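UPF0255 protein frsA (Vibrio vulnificus, PDB 4I4C) probably hydrolyses carboxylic esters to an alcohol and a carboxylate, as a serine esterase of the alpha/beta-hydrolase clan. Local coordinates at residues A[291-296]-A[357-362]; A[369-374]-A[384-389]; A[351-356]-A[377-382]. All coordinates share one frame; numbering follows the deposited sequence.

How the contacts relate
The three contacts lie close together on one side of the chain's centre, within the alpha/beta-hydrolase sheet and its covering helices. Contact 1 pairs strands 291-295 and 358-363; contact 2 packs helix 371-379 on strand 385-389, the next strand of the same sheet, its centre about 8 Å from that of contact 1. Contact 3 joins the loop entering strand 358-363 to the end of that helix, its centre about 12 Å from that of contact 1 and about 14 Å from that of contact 2. Contact 1 closes before contact 2 opens, while the segments of contact 3 alternate with those of both. Strand, helix and strand are thus fastened as one beta-alpha-beta unit at the border of the sheet.

Contact 1: residues A[291-296]-A[357-362]; sequences ACVILG and PILAMS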
ATOM      1  N   ALA A 291      -2.453   7.357  19.121  1.00 23.97           N
ATOM      2  CA  ALA A 291      -3.654   7.019  18.358  1.00 30.50           C
ATOM      3  C   ALA A 291      -3.318   6.101  17.201  1.00 27.10           C
ATOM      4  O   ALA A 291      -2.238   6.202  16.643  1.00 25.12           O
ATOM      5  CB  ALA A 291      -4.321   8.284  17.830  1.00 30.00           C
ATOM      6  N   CYS A 292      -4.250   5.219  16.844  1.00 17.89           N
ATOM      7  CA  CYS A 292      -4.084   4.335  15.695  1.00 20.07           C
ATOM      8  C   CYS A 292      -5.392   4.213  14.903  1.00 19.87           C
ATOM      9  O   CYS A 292      -6.478   4.121  15.476  1.00 21.03           O
ATOM     10  CB  CYS A 292      -3.578   2.947  16.133  1.00 21.44           C
ATOM     11  SG  CYS A 292      -3.410   1.727  14.759  1.00 22.03           S
ATOM     12  N   VAL A 293      -5.285   4.236  13.576  1.00 17.61           N
ATOM     13  CA  VAL A 293      -6.443   4.065  12.713  1.00 19.59           C
ATOM     14  C   VAL A 293      -6.049   3.107  11.596  1.00 18.32           C
ATOM     15  O   VAL A 293      -4.983   3.253  10.988  1.00 21.69           O
ATOM     16  CB  VAL A 293      -6.890   5.401  12.083  1.00 24.84           C
ATOM     17  CG1 VAL A 293      -8.142   5.206  11.242  1.00 25.99           C
ATOM     18  CG2 VAL A 293      -7.124   6.456  13.154  1.00 27.56           C
ATOM     19  N   ILE A 294      -6.899   2.127  11.338  1.00 14.67           N
ATOM     20  CA  ILE A 294      -6.646   1.154  10.295  1.00 18.41           C
ATOM     21  C   ILE A 294      -7.839   1.036   9.347  1.00 19.41           C
ATOM     22  O   ILE A 294      -8.976   1.218   9.750  1.00 15.76           O
ATOM     23  CB  ILE A 294      -6.275  -0.234  10.872  1.00 20.10           C
ATOM     24  CG1 ILE A 294      -7.423  -0.809  11.715  1.00 25.84           C
ATOM     25  CG2 ILE A 294      -4.991  -0.155  11.707  1.00 14.48           C
ATOM     26  CD1 ILE A 294      -7.232  -2.303  12.046  1.00 23.68           C
ATOM     27  N   LEU A 295      -7.575   0.764   8.067  1.00 19.31           N
ATOM     28  CA  LEU A 295      -8.660   0.571   7.117  1.00 20.29           C
ATOM     29  C   LEU A 295      -8.377  -0.656   6.267  1.00 16.40           C
ATOM     30  O   LEU A 295      -7.300  -0.770   5.678  1.00 16.67           O
ATOM     31  CB  LEU A 295      -8.845   1.818   6.239  1.00 15.33           C
ATOM     32  CG  LEU A 295      -9.909   1.761   5.132  1.00 27.43           C
ATOM     33  CD1 LEU A 295     -11.276   1.301   5.629  1.00 23.91           C
ATOM     34  CD2 LEU A 295     -10.033   3.115   4.425  1.00 28.09           C
ATOM     35  N   GLY A 296      -9.342  -1.569   6.194  1.00 15.68           N
ATOM     36  CA  GLY A 296      -9.212  -2.746   5.337  1.00 16.39           C
ATOM     37  C   GLY A 296      -8.108  -3.730   5.718  1.00 23.30           C
ATOM     38  O   GLY A 296      -7.586  -4.445   4.860  1.00 20.56           O
ATOM     39  N   PRO A 357      -6.053   4.284  21.784  1.00 25.98           N
ATOM     40  CA  PRO A 357      -7.364   4.188  21.151  1.00 23.26           C
ATOM     41  C   PRO A 357      -7.188   3.871  19.661  1.00 26.57           C
ATOM     42  O   PRO A 357      -6.529   4.606  18.923  1.00 24.56           O
ATOM     43  CB  PRO A 357      -7.963   5.573  21.393  1.00 23.43           C
ATOM     44  CG  PRO A 357      -6.802   6.481  21.496  1.00 27.15           C
ATOM     45  CD  PRO A 357      -5.638   5.677  22.010  1.00 23.19           C
ATOM     46  N   ILE A 358      -7.739   2.738  19.243  1.00 24.51           N
ATOM     47  CA  ILE A 358      -7.672   2.308  17.857  1.00 28.76           C
ATOM     48  C   ILE A 358      -9.050   2.399  17.218  1.00 30.14           C
ATOM     49  O   ILE A 358     -10.022   1.844  17.737  1.00 24.30           O
ATOM     50  CB  ILE A 358      -7.197   0.840  17.744  1.00 23.71           C
ATOM     51  CG1 ILE A 358      -5.842   0.657  18.423  1.00 25.55           C
ATOM     52  CG2 ILE A 358      -7.155   0.393  16.274  1.00 20.27           C
ATOM     53  CD1 ILE A 358      -5.453  -0.784  18.625  1.00 18.89           C
ATOM     54  N   LEU A 359      -9.132   3.109  16.100  1.00 24.70           N
ATOM     55  CA  LEU A 359     -10.328   3.100  15.275  1.00 17.85           C
ATOM     56  C   LEU A 359     -10.068   2.134  14.134  1.00 20.68           C
ATOM     57  O   LEU A 359      -9.106   2.298  13.387  1.00 19.10           O
ATOM     58  CB  LEU A 359     -10.608   4.495  14.722  1.00 22.51           C
ATOM     59  CG  LEU A 359     -11.644   4.583  13.602  1.00 27.56           C
ATOM     60  CD1 LEU A 359     -13.017   4.237  14.131  1.00 24.96           C
ATOM     61  CD2 LEU A 359     -11.642   5.969  12.944  1.00 28.75           C
ATOM     62  N   ALA A 360     -10.930   1.135  14.000  1.00 19.33           N
ATOM     63  CA  ALA A 360     -10.713   0.048  13.064  1.00 18.00           C
ATOM     64  C   ALA A 360     -11.901  -0.066  12.120  1.00 25.85           C
ATOM     65  O   ALA A 360     -13.012  -0.408  12.531  1.00 24.36           O
ATOM     66  CB  ALA A 360     -10.482  -1.258  13.817  1.00 17.06           C
ATOM     67  N   MET A 361     -11.662   0.234  10.848  1.00 20.64           N
ATOM     68  CA  MET A 361     -12.729   0.296   9.875  1.00 22.86           C
ATOM     69  C   MET A 361     -12.425  -0.597   8.695  1.00 18.98           C
ATOM     70  O   MET A 361     -11.264  -0.881   8.387  1.00 16.27           O
ATOM     71  CB  MET A 361     -12.880   1.732   9.366  1.00 22.90           C
ATOM     72  CG  MET A 361     -12.990   2.770  10.482  1.00 30.39           C
ATOM     73  SD  MET A 361     -12.954   4.477   9.905  1.00 27.62           S
ATOM     74  CE  MET A 361     -11.243   4.675   9.452  1.00 22.25           C
ATOM     75  N   SER A 362     -13.487  -1.020   8.033  1.00 16.99           N
ATOM     76  CA  SER A 362     -13.390  -1.598   6.707  1.00 17.95           C
ATOM     77  C   SER A 362     -14.730  -1.375   6.038  1.00 21.29           C
ATOM     78  O   SER A 362     -15.721  -1.076   6.713  1.00 22.26           O
ATOM     79  CB  SER A 362     -13.055  -3.087   6.775  1.00 19.87           C
ATOM     80  OG  SER A 362     -14.188  -3.836   7.184  1.00 25.97           O
TER
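P357 O takes two N-H donors, C292 N from the paired strand and W408 NE1 from helix 394-413. One step on, C292 O accepts L359 N over 2.9 Å, with a weaker CA-H...O contact from I358, whose CA lies 3.2 Å from C292 O. The pattern then steps along the chains, since I294 N donates to L359 O while V293 CA approaches the same oxygen. M361 N bonds to I294 O, and G296 N reaches M361 O at 3.0 Å. This is a regular parallel pair, the axes 5° apart, in the central sheet of an alpha/beta-hydrolase fold.

Side chains alternate between the two faces. On the face of C292, I294, I358 and A360, the I294 side chain leans across the strand: its CG1 lies between the backbone N and the carbonyl carbon (chi1 62°) and meets A360 CB at 3.7 Å. The small alanine suits this place, because the isoleucine branch lies against its methyl, with I294 CD1 also close to A360 CB. On the other face V293, L295, L359 and M361 form an apolar layer. M361 bends at its sulfur (chi3 -73°), which brings CE diagonally back to V293 CG1, 3.6 Å away, and V293 CG1 also meets L359 CD2. Unbranched and flexible, methionine can make this turn. L295 CD1 leans toward the neighbouring strand, 3.5 Å from M361 O and close to S362 CA; L295 also lines the pocket of the bound polyether. G296, at the strand's end, has a positive phi that favours glycine.

S362 OG is satisfied by S369 O. The first face is covered by helices 273-284 and 371-379, the second by W408 and S401 of helix 394-413, while strand 266-271 pairs with the other edge of strand 291-295 and strand 385-389 with the far edge of strand 358-363.

Contact 2: residues A[369-374]-A[384-389]; sequences SPYSDN and GKAKKI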
ATOM      1  N   SER A 369     -11.169  -7.914   5.014  1.00 23.74           N
ATOM      2  CA  SER A 369     -11.262  -7.291   6.335  1.00 30.67           C
ATOM      3  C   SER A 369     -12.679  -7.308   6.906  1.00 25.95           C
ATOM      4  O   SER A 369     -13.381  -6.302   6.863  1.00 24.40           O
ATOM      5  CB  SER A 369     -10.777  -5.848   6.269  1.00 30.23           C
ATOM      6  OG  SER A 369     -10.696  -5.295   7.566  1.00 21.92           O
ATOM      7  N   PRO A 370     -13.105  -8.455   7.442  1.00 22.91           N
ATOM      8  CA  PRO A 370     -14.479  -8.544   7.948  1.00 18.36           C
ATOM      9  C   PRO A 370     -14.701  -7.662   9.177  1.00 20.40           C
ATOM     10  O   PRO A 370     -13.760  -7.290   9.875  1.00 16.83           O
ATOM     11  CB  PRO A 370     -14.632 -10.028   8.302  1.00 26.00           C
ATOM     12  CG  PRO A 370     -13.219 -10.517   8.540  1.00 24.39           C
ATOM     13  CD  PRO A 370     -12.350  -9.713   7.595  1.00 19.83           C
ATOM     14  N   TYR A 371     -15.953  -7.319   9.429  1.00 21.41           N
ATOM     15  CA  TYR A 371     -16.307  -6.525  10.600  1.00 28.42           C
ATOM     16  C   TYR A 371     -15.847  -7.243  11.886  1.00 29.43           C
ATOM     17  O   TYR A 371     -15.342  -6.611  12.819  1.00 25.66           O
ATOM     18  CB  TYR A 371     -17.816  -6.243  10.596  1.00 28.93           C
ATOM     19  CG  TYR A 371     -18.323  -5.417  11.756  1.00 31.05           C
ATOM     20  CD1 TYR A 371     -17.758  -4.187  12.057  1.00 31.69           C
ATOM     21  CD2 TYR A 371     -19.390  -5.856  12.534  1.00 37.61           C
ATOM     22  CE1 TYR A 371     -18.224  -3.421  13.106  1.00 26.94           C
ATOM     23  CE2 TYR A 371     -19.866  -5.092  13.590  1.00 37.99           C
ATOM     24  CZ  TYR A 371     -19.277  -3.874  13.869  1.00 34.91           C
ATOM     25  OH  TYR A 371     -19.729  -3.104  14.918  1.00 36.59           O
ATOM     26  N   SER A 372     -15.995  -8.565  11.899  1.00 28.78           N
ATOM     27  CA  SER A 372     -15.500  -9.398  12.996  1.00 29.93           C
ATOM     28  C   SER A 372     -14.012  -9.198  13.323  1.00 22.84           C
ATOM     29  O   SER A 372     -13.615  -9.201  14.492  1.00 27.46           O
ATOM     30  CB  SER A 372     -15.778 -10.868  12.700  1.00 30.22           C
ATOM     31  OG  SER A 372     -15.349 -11.243  11.411  1.00 26.14           O
ATOM     32  N   ASP A 373     -13.197  -9.013  12.299  1.00 27.00           N
ATOM     33  CA  ASP A 373     -11.787  -8.682  12.500  1.00 33.40           C
ATOM     34  C   ASP A 373     -11.633  -7.365  13.270  1.00 30.31           C
ATOM     35  O   ASP A 373     -10.951  -7.300  14.306  1.00 22.10           O
ATOM     36  CB  ASP A 373     -11.072  -8.580  11.153  1.00 32.21           C
ATOM     37  CG  ASP A 373     -10.413  -9.881  10.735  1.00 30.32           C
ATOM     38  OD1 ASP A 373     -10.632 -10.904  11.412  1.00 32.47           O
ATOM     39  OD2 ASP A 373      -9.682  -9.882   9.718  1.00 27.90           O
ATOM     40  N   ASN A 374     -12.284  -6.323  12.755  1.00 20.41           N
ATOM     41  CA  ASN A 374     -12.242  -4.997  13.354  1.00 25.03           C
ATOM     42  C   ASN A 374     -12.890  -4.894  14.739  1.00 24.71           C
ATOM     43  O   ASN A 374     -12.437  -4.127  15.586  1.00 24.02           O
ATOM     44  CB  ASN A 374     -12.817  -3.981  12.369  1.00 24.67           C
ATOM     45  CG  ASN A 374     -11.969  -3.883  11.122  1.00 27.24           C
ATOM     46  OD1 ASN A 374     -10.762  -3.653  11.210  1.00 29.56           O
ATOM     47  ND2 ASN A 374     -12.571  -4.118   9.966  1.00 23.39           N
ATOM     48  N   GLY A 384     -11.426   2.369  22.079  1.00 25.89           N
ATOM     49  CA  GLY A 384     -11.395   1.872  20.713  1.00 32.01           C
ATOM     50  C   GLY A 384     -12.778   1.762  20.092  1.00 32.92           C
ATOM     51  O   GLY A 384     -13.792   1.952  20.768  1.00 24.17           O
ATOM     52  N   LYS A 385     -12.819   1.435  18.801  1.00 26.85           N
ATOM     53  CA  LYS A 385     -14.062   1.472  18.043  1.00 30.66           C
ATOM     54  C   LYS A 385     -13.903   0.818  16.668  1.00 25.19           C
ATOM     55  O   LYS A 385     -12.953   1.110  15.922  1.00 21.70           O
ATOM     56  CB  LYS A 385     -14.530   2.922  17.879  1.00 37.03           C
ATOM     57  CG  LYS A 385     -15.875   3.057  17.177  1.00 48.50           C
ATOM     58  CD  LYS A 385     -16.260   4.513  16.929  1.00 49.75           C
ATOM     59  CE  LYS A 385     -17.526   4.597  16.073  1.00 54.50           C
ATOM     60  NZ  LYS A 385     -17.484   5.696  15.051  1.00 53.91           N
ATOM     61  N   ALA A 386     -14.825  -0.082  16.341  1.00 22.98           N
ATOM     62  CA  ALA A 386     -14.860  -0.680  15.016  1.00 24.77           C
ATOM     63  C   ALA A 386     -16.010  -0.082  14.233  1.00 26.45           C
ATOM     64  O   ALA A 386     -17.017   0.308  14.816  1.00 24.67           O
ATOM     65  CB  ALA A 386     -15.010  -2.185  15.099  1.00 21.02           C
ATOM     66  N   LYS A 387     -15.866  -0.017  12.911  1.00 21.95           N
ATOM     67  CA  LYS A 387     -16.963   0.448  12.070  1.00 29.92           C
ATOM     68  C   LYS A 387     -17.080  -0.376  10.780  1.00 23.18           C
ATOM     69  O   LYS A 387     -16.078  -0.727  10.159  1.00 22.71           O
ATOM     70  CB  LYS A 387     -16.797   1.938  11.766  1.00 39.11           C
ATOM     71  CG  LYS A 387     -17.784   2.491  10.751  1.00 50.60           C
ATOM     72  CD  LYS A 387     -19.218   2.418  11.247  1.00 54.64           C
ATOM     73  CE  LYS A 387     -20.196   2.987  10.219  1.00 53.25           C
ATOM     74  NZ  LYS A 387     -20.038   4.464  10.036  1.00 48.70           N
ATOM     75  N   LYS A 388     -18.308  -0.724  10.417  1.00 21.47           N
ATOM     76  CA  LYS A 388     -18.594  -1.304   9.118  1.00 29.69           C
ATOM     77  C   LYS A 388     -19.143  -0.183   8.248  1.00 31.29           C
ATOM     78  O   LYS A 388     -20.271   0.283   8.442  1.00 29.64           O
ATOM     79  CB  LYS A 388     -19.597  -2.455   9.232  1.00 40.40           C
ATOM     80  CG  LYS A 388     -20.307  -2.804   7.921  1.00 37.83           C
ATOM     81  CD  LYS A 388     -20.740  -4.254   7.886  1.00 40.51           C
ATOM     82  CE  LYS A 388     -21.494  -4.632   9.138  1.00 44.09           C
ATOM     83  NZ  LYS A 388     -21.899  -6.055   9.082  1.00 50.32           N
ATOM     84  N   ILE A 389     -18.327   0.269   7.302  1.00 27.51           N
ATOM     85  CA  ILE A 389     -18.688   1.428   6.509  1.00 29.26           C
ATOM     86  C   ILE A 389     -19.664   1.029   5.412  1.00 26.40           C
ATOM     87  O   ILE A 389     -19.301   0.320   4.478  1.00 23.94           O
ATOM     88  CB  ILE A 389     -17.460   2.074   5.866  1.00 28.02           C
ATOM     89  CG1 ILE A 389     -16.367   2.311   6.906  1.00 25.57           C
ATOM     90  CG2 ILE A 389     -17.858   3.374   5.190  1.00 33.35           C
ATOM     91  CD1 ILE A 389     -16.384   3.690   7.502  1.00 32.08           C
TER
HETATM   92  O   HOH W   1     -15.547  -3.487   9.621  1.00 25.35           O
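Y371 and K388 bring their CA atoms to 5.9 Å, and one helical turn on N374 comes to 5.3 Å from A386, CA to CA, as the start of helix 371-379 passes over strand 385-389. The two belong to a beta-alpha-beta unit whose last strand forms the border of the sheet within the chain. A386 gives the helix room: its methyl CB fits against N374 O at 3.3 Å and also meets N374 CB, a fit that a small residue suits.

Y371 holds its CG anti to the backbone N (chi1 -180°), and its ring lies obliquely beside the strand, against A386 and K388. Its CE1 meets A386 CB at 4.0 Å, while K388 CB makes an off-centre CH-pi contact, 4.3 Å from the ring centroid. The lysine chain crosses the tyrosine at about a right angle, and its bend at chi3 places CE near CG and CD2 of the ring. Lysine suits this exposed place because its methylenes pack on the ring while its charged end can stay at the surface.

N374 is buried and uses its amide to join both sides. Its ND2 donates to S369 OG, which is also bonded to A297 O, and to a water that lies at the edge of the Y371 ring, in its plane. That water in turn donates to K387 O over 2.9 Å.

Contact 3: residues A[351-356]-A[377-382]; sequences SRKTKV and VAFFST
T354 and S381 form a single beta-bridge, which ties the loop entering strand 358-363 to the chain leaving helix 371-379. Here the contact is tight and largely buried. T354 N donates to F380 O at 2.9 Å, and T354 O receives T382 N at 2.8 Å, almost in line with the carbonyl; T382 OG1 adds only a weak bond to the same oxygen. T354 also makes an ST turn: its OG1, set anti to the backbone N (chi1 168°), accepts V356 N, and its second partner is S282 O of helix 273-284. The same rotation holds the methyl CG2 close to F380 O, 3.2 Å away, and near S381 CA, while OG1 takes the polar role. S381 OG donates in the carbonyl plane, on a lone pair of V356 O, over 2.6 Å, and I358 N completes its bonding. A small hydroxyl residue thus bridges backbone groups of the incoming chain.

F380 marks the passage to one outer end. Its CE1 lies 3.5 Å from S351 N and its CD1 meets K353 CD, while F379 CD2 sits over the centre of one face of its ring and F283 of helix 273-284 packs on it too.

Both ends are looser and more exposed. Past the bridge, K355 turns away from the helix end to a salt bridge with E287, and a water donates to both K355 O and T382 O, filling in where the backbones no longer bond directly. At the F380 end, K353, long and bent at three torsions, curls back so that NZ makes a cation-pi contact over the face of the F379 ring, 4.6 Å from its centroid, and donates to F379 O at 2.7 Å.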
ATOM      1  N   SER A 351      -6.487 -11.102  25.628  1.00 37.19           N
ATOM      2  CA  SER A 351      -6.738 -10.637  26.991  1.00 39.23           C
ATOM      3  C   SER A 351      -6.255  -9.216  27.265  1.00 44.82           C
ATOM      4  O   SER A 351      -6.992  -8.392  27.806  1.00 47.35           O
ATOM      5  CB  SER A 351      -6.128 -11.616  27.999  1.00 40.65           C
ATOM      6  OG  SER A 351      -4.892 -12.133  27.524  1.00 47.14           O
ATOM      7  N   ARG A 352      -5.014  -8.941  26.887  1.00 45.81           N
ATOM      8  CA  ARG A 352      -4.399  -7.646  27.135  1.00 48.51           C
ATOM      9  C   ARG A 352      -5.047  -6.510  26.350  1.00 39.70           C
ATOM     10  O   ARG A 352      -5.233  -6.603  25.140  1.00 40.66           O
ATOM     11  CB  ARG A 352      -2.914  -7.723  26.801  1.00 56.37           C
ATOM     12  CG  ARG A 352      -2.232  -8.897  27.465  1.00 59.32           C
ATOM     13  CD  ARG A 352      -1.201  -8.435  28.475  1.00 59.55           C
ATOM     14  NE  ARG A 352      -1.720  -7.401  29.360  1.00 57.89           N
ATOM     15  CZ  ARG A 352      -0.956  -6.661  30.154  1.00 61.20           C
ATOM     16  NH1 ARG A 352       0.360  -6.852  30.169  1.00 60.74           N
ATOM     17  NH2 ARG A 352      -1.504  -5.730  30.929  1.00 61.91           N
ATOM     18  N   LYS A 353      -5.389  -5.443  27.061  1.00 37.64           N
ATOM     19  CA  LYS A 353      -5.920  -4.234  26.458  1.00 43.60           C
ATOM     20  C   LYS A 353      -4.760  -3.309  26.114  1.00 51.81           C
ATOM     21  O   LYS A 353      -3.653  -3.474  26.641  1.00 57.23           O
ATOM     22  CB  LYS A 353      -6.862  -3.528  27.433  1.00 51.62           C
ATOM     23  CG  LYS A 353      -8.090  -4.330  27.840  1.00 56.45           C
ATOM     24  CD  LYS A 353      -8.915  -4.731  26.625  1.00 53.98           C
ATOM     25  CE  LYS A 353     -10.416  -4.700  26.904  1.00 55.15           C
ATOM     26  NZ  LYS A 353     -11.022  -3.341  26.686  1.00 56.64           N
ATOM     27  N   THR A 354      -4.998  -2.347  25.222  1.00 35.39           N
ATOM     28  CA  THR A 354      -4.010  -1.301  25.006  1.00 24.11           C
ATOM     29  C   THR A 354      -4.602   0.067  25.362  1.00 37.78           C
ATOM     30  O   THR A 354      -5.801   0.308  25.188  1.00 34.57           O
ATOM     31  CB  THR A 354      -3.415  -1.343  23.548  1.00 30.12           C
ATOM     32  OG1 THR A 354      -2.660  -0.149  23.290  1.00 27.88           O
ATOM     33  CG2 THR A 354      -4.517  -1.496  22.510  1.00 21.96           C
ATOM     34  N   LYS A 355      -3.760   0.952  25.885  1.00 34.44           N
ATOM     35  CA  LYS A 355      -4.180   2.302  26.242  1.00 36.18           C
ATOM     36  C   LYS A 355      -4.399   3.138  24.976  1.00 27.74           C
ATOM     37  O   LYS A 355      -5.072   4.172  25.005  1.00 25.68           O
ATOM     38  CB  LYS A 355      -3.117   2.942  27.135  1.00 40.24           C
ATOM     39  CG  LYS A 355      -3.425   4.339  27.612  1.00 43.93           C
ATOM     40  CD  LYS A 355      -2.266   4.859  28.431  1.00 48.22           C
ATOM     41  CE  LYS A 355      -2.510   6.282  28.857  1.00 51.87           C
ATOM     42  NZ  LYS A 355      -1.352   6.793  29.628  1.00 54.09           N
ATOM     43  N   VAL A 356      -3.810   2.673  23.875  1.00 32.24           N
ATOM     44  CA  VAL A 356      -3.968   3.296  22.559  1.00 31.20           C
ATOM     45  C   VAL A 356      -5.390   3.153  22.034  1.00 21.50           C
ATOM     46  O   VAL A 356      -5.894   2.042  21.871  1.00 23.57           O
ATOM     47  CB  VAL A 356      -3.011   2.687  21.515  1.00 28.72           C
ATOM     48  CG1 VAL A 356      -3.136   3.445  20.183  1.00 23.29           C
ATOM     49  CG2 VAL A 356      -1.569   2.706  22.033  1.00 25.15           C
ATOM     50  N   VAL A 377     -10.193  -6.132  17.287  1.00 38.38           N
ATOM     51  CA  VAL A 377      -9.235  -5.072  17.554  1.00 35.88           C
ATOM     52  C   VAL A 377      -9.851  -4.014  18.475  1.00 34.93           C
ATOM     53  O   VAL A 377      -9.224  -3.582  19.442  1.00 29.40           O
ATOM     54  CB  VAL A 377      -8.733  -4.424  16.235  1.00 27.92           C
ATOM     55  CG1 VAL A 377      -7.964  -3.149  16.518  1.00 30.74           C
ATOM     56  CG2 VAL A 377      -7.871  -5.413  15.455  1.00 21.30           C
ATOM     57  N   ALA A 378     -11.094  -3.629  18.195  1.00 25.80           N
ATOM     58  CA  ALA A 378     -11.678  -2.483  18.866  1.00 21.47           C
ATOM     59  C   ALA A 378     -11.913  -2.777  20.331  1.00 35.20           C
ATOM     60  O   ALA A 378     -11.775  -1.893  21.178  1.00 30.67           O
ATOM     61  CB  ALA A 378     -12.970  -2.062  18.199  1.00 31.81           C
ATOM     62  N   PHE A 379     -12.261  -4.024  20.625  1.00 39.55           N
ATOM     63  CA  PHE A 379     -12.546  -4.394  21.999  1.00 49.79           C
ATOM     64  C   PHE A 379     -11.305  -4.330  22.868  1.00 50.63           C
ATOM     65  O   PHE A 379     -11.394  -3.981  24.042  1.00 46.36           O
ATOM     66  CB  PHE A 379     -13.170  -5.781  22.111  1.00 55.50           C
ATOM     67  CG  PHE A 379     -13.585  -6.120  23.511  1.00 61.56           C
ATOM     68  CD1 PHE A 379     -14.742  -5.575  24.051  1.00 59.01           C
ATOM     69  CD2 PHE A 379     -12.800  -6.944  24.304  1.00 63.98           C
ATOM     70  CE1 PHE A 379     -15.120  -5.866  25.343  1.00 57.26           C
ATOM     71  CE2 PHE A 379     -13.175  -7.241  25.603  1.00 58.86           C
ATOM     72  CZ  PHE A 379     -14.337  -6.701  26.122  1.00 58.92           C
ATOM     73  N   PHE A 380     -10.151  -4.658  22.288  1.00 45.55           N
ATOM     74  CA  PHE A 380      -8.912  -4.702  23.057  1.00 46.62           C
ATOM     75  C   PHE A 380      -8.171  -3.377  23.060  1.00 45.04           C
ATOM     76  O   PHE A 380      -6.972  -3.333  23.322  1.00 52.17           O
ATOM     77  CB  PHE A 380      -8.023  -5.845  22.580  1.00 43.22           C
ATOM     78  CG  PHE A 380      -8.584  -7.194  22.907  1.00 45.58           C
ATOM     79  CD1 PHE A 380      -8.520  -7.686  24.207  1.00 45.69           C
ATOM     80  CD2 PHE A 380      -9.206  -7.957  21.934  1.00 45.34           C
ATOM     81  CE1 PHE A 380      -9.056  -8.922  24.524  1.00 48.49           C
ATOM     82  CE2 PHE A 380      -9.741  -9.198  22.242  1.00 47.88           C
ATOM     83  CZ  PHE A 380      -9.664  -9.682  23.539  1.00 46.41           C
ATOM     84  N   SER A 381      -8.911  -2.306  22.789  1.00 31.53           N
ATOM     85  CA  SER A 381      -8.366  -0.957  22.750  1.00 31.33           C
ATOM     86  C   SER A 381      -9.179  -0.066  23.676  1.00 34.69           C
ATOM     87  O   SER A 381     -10.405  -0.094  23.637  1.00 36.76           O
ATOM     88  CB  SER A 381      -8.399  -0.401  21.303  1.00 24.76           C
ATOM     89  OG  SER A 381      -8.154   0.999  21.288  1.00 25.23           O
ATOM     90  N   THR A 382      -8.500   0.723  24.506  1.00 35.78           N
ATOM     91  CA  THR A 382      -9.198   1.634  25.406  1.00 36.33           C
ATOM     92  C   THR A 382      -9.715   2.854  24.657  1.00 33.02           C
ATOM     93  O   THR A 382      -8.942   3.635  24.098  1.00 30.41           O
ATOM     94  CB  THR A 382      -8.330   2.077  26.602  1.00 34.74           C
ATOM     95  OG1 THR A 382      -8.060   0.946  27.439  1.00 35.35           O
ATOM     96  CG2 THR A 382      -9.062   3.146  27.415  1.00 38.19           C
TER
HETATM   97  O   HOH W   2      -7.326   5.561  25.357  1.00 26.50           O